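Glycosyl hydrolases family 31 family protein (PDB 6DRU) releases alpha-xylose from the non-reducing terminal glucose of xyloglucan oligosaccharides, as an alpha-xylosidase of glycosyl hydrolase family 31. Local coordinates at the interface of chains A and B. Numbering follows the deposited sequence. Chains: chain A/B, Glycosyl hydrolases family 31 family protein.

The interface of chains A and B. Residues chain A 37, 128, 130-133; chain B 348, 424, 426, 431.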
loop_
_atom_site.group_PDB
_atom_site.type_symbol
_atom_site.label_atom_id
_atom_site.label_comp_id
_atom_site.label_asym_id
_atom_site.label_seq_id
_atom_site.Cartn_x
_atom_site.Cartn_y
_atom_site.Cartn_z
ATOM N N ARG A 37 -5.267 -9.623 16.070
ATOM C CA ARG A 37 -4.847 -8.773 17.182
ATOM C C ARG A 37 -6.049 -8.261 17.954
ATOM O O ARG A 37 -7.019 -7.787 17.342
ATOM C CB ARG A 37 -4.013 -7.583 16.698
ATOM C CG ARG A 37 -2.878 -7.910 15.737
ATOM C CD ARG A 37 -3.351 -8.064 14.302
ATOM N NE ARG A 37 -2.301 -8.608 13.451
ATOM C CZ ARG A 37 -2.488 -8.998 12.197
ATOM N NH1 ARG A 37 -3.691 -8.907 11.646
ATOM N NH2 ARG A 37 -1.472 -9.478 11.493
ATOM N N TRP A 128 -5.842 -7.014 4.032
ATOM C CA TRP A 128 -4.732 -6.211 4.538
ATOM C C TRP A 128 -4.046 -5.491 3.388
ATOM O O TRP A 128 -3.301 -6.117 2.618
ATOM C CB TRP A 128 -3.732 -7.087 5.298
ATOM C CG TRP A 128 -4.201 -7.472 6.669
ATOM C CD1 TRP A 128 -3.978 -6.794 7.832
ATOM C CD2 TRP A 128 -4.982 -8.621 7.019
ATOM N NE1 TRP A 128 -4.566 -7.451 8.885
ATOM C CE2 TRP A 128 -5.190 -8.575 8.412
ATOM C CE3 TRP A 128 -5.523 -9.685 6.291
ATOM C CZ2 TRP A 128 -5.917 -9.551 9.090
ATOM C CZ3 TRP A 128 -6.243 -10.653 6.967
ATOM C CH2 TRP A 128 -6.432 -10.580 8.352
ATOM N N GLY A 130 -1.946 -2.728 3.633
ATOM C CA GLY A 130 -0.681 -2.137 3.997
ATOM C C GLY A 130 0.270 -3.121 4.649
ATOM O O GLY A 130 -0.061 -4.289 4.876
ATOM N N PRO A 131 1.483 -2.662 4.961
ATOM C CA PRO A 131 2.455 -3.551 5.615
ATOM C C PRO A 131 2.141 -3.821 7.073
ATOM O O PRO A 131 2.669 -4.790 7.631
ATOM C CB PRO A 131 3.778 -2.791 5.464
ATOM C CG PRO A 131 3.365 -1.357 5.432
ATOM C CD PRO A 131 2.034 -1.317 4.723
ATOM N N GLY A 132 1.307 -3.002 7.702
ATOM C CA GLY A 132 0.950 -3.173 9.095
ATOM C C GLY A 132 -0.224 -4.111 9.276
ATOM O O GLY A 132 -0.610 -4.854 8.371
ATOM N N ALA A 133 -0.805 -4.062 10.474
ATOM C CA ALA A 133 -1.881 -4.968 10.848
ATOM C C ALA A 133 -3.270 -4.386 10.628
ATOM O O ALA A 133 -4.252 -5.126 10.746
ATOM C CB ALA A 133 -1.737 -5.385 12.317
ATOM N N ARG B 348 -0.980 -13.382 4.607
ATOM C CA ARG B 348 -2.163 -12.540 4.728
ATOM C C ARG B 348 -3.160 -12.705 3.585
ATOM O O ARG B 348 -4.241 -12.110 3.644
ATOM C CB ARG B 348 -1.729 -11.082 4.869
ATOM C CG ARG B 348 -0.766 -10.881 6.036
ATOM C CD ARG B 348 -0.534 -9.418 6.353
ATOM N NE ARG B 348 0.111 -8.713 5.253
ATOM C CZ ARG B 348 0.212 -7.392 5.180
ATOM N NH1 ARG B 348 -0.295 -6.635 6.146
ATOM N NH2 ARG B 348 0.819 -6.827 4.145
ATOM N N ASN B 424 5.272 -11.688 4.593
ATOM C CA ASN B 424 4.832 -10.773 5.646
ATOM C C ASN B 424 3.569 -11.364 6.264
ATOM O O ASN B 424 2.439 -11.029 5.903
ATOM C CB ASN B 424 4.594 -9.378 5.082
ATOM C CG ASN B 424 4.228 -8.370 6.156
ATOM O OD1 ASN B 424 4.394 -8.626 7.349
ATOM N ND2 ASN B 424 3.720 -7.216 5.736
ATOM N N ASN B 426 0.752 -12.826 9.202
ATOM C CA ASN B 426 -0.053 -12.271 10.282
ATOM C C ASN B 426 0.283 -12.968 11.594
ATOM O O ASN B 426 0.253 -14.200 11.672
ATOM C CB ASN B 426 -1.546 -12.432 9.985
ATOM C CG ASN B 426 -2.111 -11.292 9.164
ATOM O OD1 ASN B 426 -1.633 -10.162 9.244
ATOM N ND2 ASN B 426 -3.146 -11.580 8.382
ATOM N N THR B 431 2.325 -7.825 12.276
ATOM C CA THR B 431 2.758 -8.526 11.080
ATOM C C THR B 431 4.250 -8.818 11.166
ATOM O O THR B 431 4.945 -8.373 12.081
ATOM C CB THR B 431 2.444 -7.716 9.819
ATOM O OG1 THR B 431 3.196 -6.495 9.831
ATOM C CG2 THR B 431 0.958 -7.398 9.750
HETATM O O HOH W 1 -5.174 -9.467 3.063
#
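B:Arg348 grips the backbone carbonyl of A:Gly130 end-on, with both terminal guanidinium nitrogens on one oxygen. B:Arg348 NH1 lies 2.7 Å from A:Gly130 O, in the plane of that carbonyl. NH2 bonds the same oxygen from above the carbonyl plane. The B:Arg348 chain bends at chi3 (-64°), which turns the guanidinium toward the loop of chain A.

The next carbonyl, A:Pro131 O, also accepts from more than one donor of chain B. The hydroxyl OG1 of B:Thr431 bonds A:Pro131 O at 2.8 Å, in the carbonyl plane. The side-chain amide ND2 of B:Asn424 bonds A:Pro131 O at 3.3 Å, longer but nearly straight (171° at H). ND2 also lies over one face of the B:Arg348 guanidinium. The B:Thr431 methyl CG2 packs on the backbone of A:Gly132.

A:Trp128 lies beside this polar cluster. B:Asn426 ND2 sits over one face of its indole, toward the rim, 3.4 Å from A:Trp128 CH2. The amide plane is turned 58° from the ring. A:Trp128 CB packs on the B:Arg348 guanidinium. The other branch of the B:Asn426 amide, OD1, points at A:Arg37 NH2, but that pair is modelled too close to be trusted. A water also links A:Trp128 N to B:Arg348 O across the contact.

Behind the first shell, A:Trp128 NE1 bonds A:Ala133 O at 3.0 Å, which ties the indole to its own loop.

The chain A residues from 128 onward belong to the loop between strands 124-127 and 135-142. Chain B offers loop residues and strand 425-426 from its TIM-barrel region. The interface is two-fold symmetric and may not be the biological one. The patch centre is about 37 Å from A:Asp395 of the active site.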